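Local coordinates for protein dipicolinate synthase subunit A (PDB 3D4O) that probably serves as the A subunit of dipicolinate synthase, an oxidoreductase that makes the spore compound dipicolinate, at residues C[231-242]-C[254-265]. Sequence-based numbering, arbitrary orientation.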
ATOM      1  N   LEU C 231       2.053  19.619  15.031  1.00 38.02           N
ATOM      2  CA  LEU C 231       3.201  18.768  14.734  1.00 39.01           C
ATOM      3  C   LEU C 231       4.073  18.560  15.971  1.00 40.04           C
ATOM      4  O   LEU C 231       4.519  17.453  16.230  1.00 42.37           O
ATOM      5  CB  LEU C 231       4.053  19.332  13.576  1.00 37.51           C
ATOM      6  CG  LEU C 231       3.453  19.211  12.165  1.00 37.95           C
ATOM      7  CD1 LEU C 231       4.213  20.038  11.135  1.00 35.94           C
ATOM      8  CD2 LEU C 231       3.389  17.786  11.718  1.00 37.51           C
ATOM      9  N   ALA C 232       4.272  19.612  16.753  1.00 38.60           N
ATOM     10  CA  ALA C 232       5.153  19.530  17.920  1.00 38.16           C
ATOM     11  C   ALA C 232       4.695  18.496  18.967  1.00 38.10           C
ATOM     12  O   ALA C 232       5.507  17.933  19.707  1.00 36.02           O
ATOM     13  CB  ALA C 232       5.305  20.897  18.573  1.00 36.77           C
ATOM     14  N   GLU C 233       3.402  18.234  18.993  1.00 39.07           N
ATOM     15  CA  GLU C 233       2.812  17.290  19.971  1.00 41.25           C
ATOM     16  C   GLU C 233       2.672  15.876  19.452  1.00 40.23           C
ATOM     17  O   GLU C 233       2.359  14.942  20.186  1.00 41.39           O
ATOM     18  CB  GLU C 233       1.444  17.810  20.441  1.00 43.38           C
ATOM     19  CG  GLU C 233       1.595  18.857  21.557  1.00 48.06           C
ATOM     20  CD  GLU C 233       2.143  18.220  22.826  1.00 53.02           C
ATOM     21  OE1 GLU C 233       1.590  17.178  23.247  1.00 57.26           O
ATOM     22  OE2 GLU C 233       3.140  18.739  23.383  1.00 59.60           O
HETATM   23  N   MSE C 234       2.918  15.718  18.170  1.00 38.69           N
HETATM   24  CA  MSE C 234       2.770  14.392  17.526  1.00 38.83           C
HETATM   25  C   MSE C 234       3.909  13.461  17.839  1.00 37.27           C
HETATM   26  O   MSE C 234       4.983  13.910  18.170  1.00 33.62           O
HETATM   27  CB  MSE C 234       2.678  14.525  16.005  1.00 38.66           C
HETATM   28  CG  MSE C 234       1.321  14.948  15.545  1.00 40.37           C
HETATM   29 SE   MSE C 234       1.248  15.280  13.621  0.75 40.42          SE
HETATM   30  CE  MSE C 234       2.795  14.336  13.024  1.00 46.43           C
ATOM     31  N   PRO C 235       3.661  12.151  17.760  1.00 38.04           N
ATOM     32  CA  PRO C 235       4.759  11.222  17.929  1.00 38.72           C
ATOM     33  C   PRO C 235       5.758  11.426  16.812  1.00 39.74           C
ATOM     34  O   PRO C 235       5.395  11.767  15.686  1.00 39.06           O
ATOM     35  CB  PRO C 235       4.082   9.845  17.766  1.00 38.25           C
ATOM     36  CG  PRO C 235       2.656  10.078  18.057  1.00 38.32           C
ATOM     37  CD  PRO C 235       2.380  11.454  17.544  1.00 38.81           C
ATOM     38  N   SER C 236       7.010  11.187  17.152  1.00 40.09           N
ATOM     39  CA  SER C 236       8.138  11.320  16.233  1.00 40.62           C
ATOM     40  C   SER C 236       8.069  10.453  14.984  1.00 39.78           C
ATOM     41  O   SER C 236       8.648  10.755  13.966  1.00 39.73           O
ATOM     42  CB  SER C 236       9.426  10.976  16.999  1.00 42.20           C
ATOM     43  OG  SER C 236      10.524  10.943  16.122  1.00 47.96           O
ATOM     44  N   HIS C 237       7.332   9.366  15.072  1.00 39.78           N
ATOM     45  CA  HIS C 237       7.238   8.407  13.960  1.00 38.49           C
ATOM     46  C   HIS C 237       6.009   8.642  13.092  1.00 38.67           C
ATOM     47  O   HIS C 237       5.777   7.920  12.135  1.00 37.55           O
ATOM     48  CB  HIS C 237       7.160   6.989  14.508  1.00 37.39           C
ATOM     49  CG  HIS C 237       5.898   6.726  15.260  1.00 33.92           C
ATOM     50  ND1 HIS C 237       5.808   6.843  16.630  1.00 28.65           N
ATOM     51  CD2 HIS C 237       4.651   6.412  14.821  1.00 32.24           C
ATOM     52  CE1 HIS C 237       4.566   6.586  17.005  1.00 34.41           C
ATOM     53  NE2 HIS C 237       3.837   6.342  15.925  1.00 30.98           N
ATOM     54  N   THR C 238       5.230   9.674  13.413  1.00 38.85           N
ATOM     55  CA  THR C 238       3.983   9.904  12.695  1.00 38.18           C
ATOM     56  C   THR C 238       4.225  10.140  11.208  1.00 38.25           C
ATOM     57  O   THR C 238       5.196  10.761  10.807  1.00 38.71           O
ATOM     58  CB  THR C 238       3.193  11.072  13.236  1.00 37.90           C
ATOM     59  OG1 THR C 238       3.064  10.938  14.645  1.00 44.70           O
ATOM     60  CG2 THR C 238       1.797  11.075  12.634  1.00 33.99           C
ATOM     61  N   PHE C 239       3.307   9.622  10.406  1.00 38.19           N
ATOM     62  CA  PHE C 239       3.348   9.822   8.953  1.00 37.60           C
ATOM     63  C   PHE C 239       2.156  10.695   8.554  1.00 38.52           C
ATOM     64  O   PHE C 239       0.999  10.355   8.794  1.00 38.83           O
ATOM     65  CB  PHE C 239       3.334   8.473   8.250  1.00 36.73           C
ATOM     66  CG  PHE C 239       3.383   8.548   6.734  1.00 37.33           C
ATOM     67  CD1 PHE C 239       4.097   9.527   6.088  1.00 32.54           C
ATOM     68  CD2 PHE C 239       2.775   7.572   5.977  1.00 38.13           C
ATOM     69  CE1 PHE C 239       4.143   9.572   4.722  1.00 38.12           C
ATOM     70  CE2 PHE C 239       2.851   7.585   4.611  1.00 36.74           C
ATOM     71  CZ  PHE C 239       3.553   8.587   3.978  1.00 35.37           C
ATOM     72  N   VAL C 240       2.455  11.849   7.982  1.00 37.86           N
ATOM     73  CA  VAL C 240       1.398  12.763   7.548  1.00 37.32           C
ATOM     74  C   VAL C 240       1.253  12.689   6.035  1.00 37.32           C
ATOM     75  O   VAL C 240       2.185  12.979   5.315  1.00 36.58           O
ATOM     76  CB  VAL C 240       1.680  14.242   7.878  1.00 38.43           C
ATOM     77  CG1 VAL C 240       0.601  15.125   7.217  1.00 35.96           C
ATOM     78  CG2 VAL C 240       1.772  14.494   9.411  1.00 31.75           C
ATOM     79  N   ILE C 241       0.076  12.287   5.580  1.00 36.12           N
ATOM     80  CA  ILE C 241      -0.217  12.217   4.155  1.00 37.04           C
ATOM     81  C   ILE C 241      -1.187  13.352   3.846  1.00 37.13           C
ATOM     82  O   ILE C 241      -2.313  13.350   4.335  1.00 36.82           O
ATOM     83  CB  ILE C 241      -0.816  10.847   3.744  1.00 38.17           C
ATOM     84  CG1 ILE C 241       0.194   9.699   3.944  1.00 42.11           C
ATOM     85  CG2 ILE C 241      -1.177  10.836   2.263  1.00 35.65           C
ATOM     86  CD1 ILE C 241      -0.390   8.278   3.618  1.00 44.40           C
ATOM     87  N   ASP C 242      -0.715  14.347   3.098  1.00 37.04           N
ATOM     88  CA  ASP C 242      -1.523  15.536   2.755  1.00 37.57           C
ATOM     89  C   ASP C 242      -2.104  15.443   1.347  1.00 38.97           C
ATOM     90  O   ASP C 242      -1.404  15.514   0.325  1.00 38.40           O
ATOM     91  CB  ASP C 242      -0.733  16.808   2.948  1.00 37.89           C
ATOM     92  CG  ASP C 242      -1.612  18.020   3.091  1.00 37.81           C
ATOM     93  OD1 ASP C 242      -2.824  17.952   2.798  1.00 35.32           O
ATOM     94  OD2 ASP C 242      -1.070  19.056   3.488  1.00 34.99           O
ATOM     95  N   TYR C 254       8.138  22.967   9.107  1.00 39.65           N
ATOM     96  CA  TYR C 254       8.295  22.590  10.523  1.00 39.44           C
ATOM     97  C   TYR C 254       8.376  21.077  10.695  1.00 39.45           C
ATOM     98  O   TYR C 254       9.139  20.567  11.511  1.00 39.65           O
ATOM     99  CB  TYR C 254       7.196  23.166  11.418  1.00 38.50           C
ATOM    100  CG  TYR C 254       7.465  22.847  12.876  1.00 39.20           C
ATOM    101  CD1 TYR C 254       8.391  23.580  13.593  1.00 38.69           C
ATOM    102  CD2 TYR C 254       6.833  21.784  13.517  1.00 37.10           C
ATOM    103  CE1 TYR C 254       8.675  23.291  14.905  1.00 41.36           C
ATOM    104  CE2 TYR C 254       7.108  21.491  14.847  1.00 37.37           C
ATOM    105  CZ  TYR C 254       8.032  22.250  15.537  1.00 40.89           C
ATOM    106  OH  TYR C 254       8.327  21.978  16.861  1.00 38.77           O
ATOM    107  N   ALA C 255       7.589  20.361   9.911  1.00 39.42           N
ATOM    108  CA  ALA C 255       7.547  18.889  10.010  1.00 40.01           C
ATOM    109  C   ALA C 255       8.940  18.359   9.780  1.00 41.36           C
ATOM    110  O   ALA C 255       9.499  17.578  10.542  1.00 41.80           O
ATOM    111  CB  ALA C 255       6.590  18.294   8.957  1.00 37.76           C
ATOM    112  N   GLU C 256       9.489  18.857   8.697  1.00 42.16           N
ATOM    113  CA  GLU C 256      10.827  18.505   8.257  1.00 43.70           C
ATOM    114  C   GLU C 256      11.851  18.813   9.355  1.00 43.69           C
ATOM    115  O   GLU C 256      12.695  17.990   9.704  1.00 42.87           O
ATOM    116  CB  GLU C 256      11.112  19.277   6.981  1.00 44.39           C
ATOM    117  CG  GLU C 256      12.416  18.983   6.309  1.00 52.04           C
ATOM    118  CD  GLU C 256      12.474  19.619   4.916  1.00 61.33           C
ATOM    119  OE1 GLU C 256      11.417  19.703   4.226  1.00 66.61           O
ATOM    120  OE2 GLU C 256      13.573  20.027   4.503  1.00 63.73           O
ATOM    121  N   LYS C 257      11.695  19.983   9.948  1.00 43.49           N
ATOM    122  CA  LYS C 257      12.581  20.439  11.003  1.00 44.22           C
ATOM    123  C   LYS C 257      12.534  19.519  12.222  1.00 45.07           C
ATOM    124  O   LYS C 257      13.564  19.234  12.824  1.00 44.91           O
ATOM    125  CB  LYS C 257      12.248  21.874  11.424  1.00 44.34           C
ATOM    126  N   ARG C 258      11.354  19.041  12.585  1.00 45.89           N
ATOM    127  CA  ARG C 258      11.267  18.188  13.773  1.00 47.21           C
ATOM    128  C   ARG C 258      11.279  16.708  13.421  1.00 46.10           C
ATOM    129  O   ARG C 258      11.002  15.844  14.254  1.00 46.54           O
ATOM    130  CB  ARG C 258      10.068  18.532  14.669  1.00 48.19           C
ATOM    131  CG  ARG C 258       8.745  18.062  14.179  1.00 53.03           C
ATOM    132  CD  ARG C 258       7.945  17.535  15.349  1.00 60.20           C
ATOM    133  NE  ARG C 258       8.595  16.356  15.941  1.00 63.48           N
ATOM    134  CZ  ARG C 258       8.093  15.629  16.938  1.00 60.47           C
ATOM    135  NH1 ARG C 258       6.931  15.944  17.475  1.00 56.26           N
ATOM    136  NH2 ARG C 258       8.763  14.580  17.395  1.00 57.78           N
ATOM    137  N   GLY C 259      11.616  16.436  12.175  1.00 45.30           N
ATOM    138  CA  GLY C 259      11.751  15.069  11.692  1.00 44.58           C
ATOM    139  C   GLY C 259      10.482  14.258  11.529  1.00 43.45           C
ATOM    140  O   GLY C 259      10.500  13.026  11.590  1.00 42.87           O
ATOM    141  N   ILE C 260       9.361  14.940  11.364  1.00 43.17           N
ATOM    142  CA  ILE C 260       8.116  14.243  11.058  1.00 42.11           C
ATOM    143  C   ILE C 260       8.064  14.093   9.539  1.00 41.42           C
ATOM    144  O   ILE C 260       8.258  15.062   8.821  1.00 41.18           O
ATOM    145  CB  ILE C 260       6.858  15.011  11.499  1.00 42.09           C
ATOM    146  CG1 ILE C 260       6.827  15.220  13.011  1.00 45.43           C
ATOM    147  CG2 ILE C 260       5.613  14.262  11.054  1.00 43.10           C
ATOM    148  CD1 ILE C 260       6.598  13.976  13.807  1.00 48.46           C
ATOM    149  N   LYS C 261       7.866  12.871   9.068  1.00 41.46           N
ATOM    150  CA  LYS C 261       7.716  12.593   7.622  1.00 41.51           C
ATOM    151  C   LYS C 261       6.323  13.002   7.148  1.00 39.44           C
ATOM    152  O   LYS C 261       5.304  12.432   7.544  1.00 40.47           O
ATOM    153  CB  LYS C 261       7.928  11.108   7.312  1.00 42.42           C
ATOM    154  CG  LYS C 261       7.878  10.774   5.825  1.00 47.51           C
ATOM    155  CD  LYS C 261       8.347   9.346   5.569  1.00 56.88           C
ATOM    156  CE  LYS C 261       8.512   9.044   4.063  1.00 59.86           C
ATOM    157  NZ  LYS C 261       9.095   7.694   3.799  1.00 62.23           N
ATOM    158  N   ALA C 262       6.305  14.005   6.297  1.00 37.62           N
ATOM    159  CA  ALA C 262       5.075  14.566   5.751  1.00 37.74           C
ATOM    160  C   ALA C 262       5.195  14.725   4.244  1.00 38.92           C
ATOM    161  O   ALA C 262       6.159  15.276   3.754  1.00 38.79           O
ATOM    162  CB  ALA C 262       4.794  15.908   6.410  1.00 37.38           C
ATOM    163  N   LEU C 263       4.194  14.237   3.527  1.00 39.91           N
ATOM    164  CA  LEU C 263       4.173  14.296   2.066  1.00 39.77           C
ATOM    165  C   LEU C 263       2.883  14.899   1.496  1.00 39.95           C
ATOM    166  O   LEU C 263       1.776  14.617   1.974  1.00 40.11           O
ATOM    167  CB  LEU C 263       4.345  12.880   1.481  1.00 39.49           C
ATOM    168  CG  LEU C 263       5.566  12.015   1.831  1.00 37.90           C
ATOM    169  CD1 LEU C 263       5.410  10.649   1.217  1.00 34.20           C
ATOM    170  CD2 LEU C 263       6.844  12.649   1.335  1.00 38.91           C
ATOM    171  N   LEU C 264       3.060  15.738   0.479  1.00 38.22           N
ATOM    172  CA  LEU C 264       1.956  16.331  -0.276  1.00 38.48           C
ATOM    173  C   LEU C 264       1.783  15.384  -1.464  1.00 39.66           C
ATOM    174  O   LEU C 264       2.619  15.332  -2.349  1.00 39.76           O
ATOM    175  CB  LEU C 264       2.293  17.773  -0.717  1.00 39.41           C
ATOM    176  CG  LEU C 264       1.219  18.597  -1.435  1.00 36.30           C
ATOM    177  CD1 LEU C 264      -0.003  18.820  -0.571  1.00 32.47           C
ATOM    178  CD2 LEU C 264       1.791  19.936  -1.865  1.00 38.75           C
ATOM    179  N   VAL C 265       0.681  14.645  -1.486  1.00 41.35           N
ATOM    180  CA  VAL C 265       0.498  13.550  -2.451  1.00 41.55           C
ATOM    181  C   VAL C 265      -0.676  13.682  -3.435  1.00 43.28           C
ATOM    182  O   VAL C 265      -1.756  13.130  -3.216  1.00 42.13           O
ATOM    183  CB  VAL C 265       0.292  12.235  -1.698  1.00 41.44           C
ATOM    184  CG1 VAL C 265       0.193  11.086  -2.687  1.00 44.40           C
ATOM    185  CG2 VAL C 265       1.447  11.986  -0.674  1.00 42.61           C
TER
HETATM  186  O   HOH W   1       7.817  10.644  11.284  1.00 42.53           O
HETATM  187  O   HOH W   2      11.444  12.506  14.104  1.00 60.85           O
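R258 sets CG between its backbone N and carbonyl carbon (chi1 76°), and bends at chi2 and chi3 bring its guanidinium to the end of helix 228-233. I260 turns CG1 beside its backbone N (chi1 -62°), and its CD1 lies over the centre of one guanidinium face. Strands 239-242 and 261-264 with helix 252-257 form the last beta-alpha-beta unit of a Rossmann-type parallel sheet, with strand 261-264 outermost within this chain; helix 228-233 leads into it. R258 NH1 donates to L231 O at 3.1 Å and more weakly to M234 O. With an alanine at R258, L231 O would probably lose its bond from the guanidinium and M234 O its weak one, and I260 CD1 the flat group it packs on. G259 ends helix 252-257 as the C-prime residue of a Schellman motif. L231 CD1 packs on A255 CB, and L231 CB meets the edge of the Y254 ring. Selenomethionine M234 presses CE tightly on I260 CG2 at 3.4 Å. Water 1 bridges S236 O, T238 O and K261 N. The strands pair through V240 N to K261 O, L263 N to V240 O, D242 N to L263 O, and V265 N to D242 O. D242 OD2 is hydrogen-bonded to G249 N. At the F239 ring, K261 O meets the edge 3.5 Å from CD1.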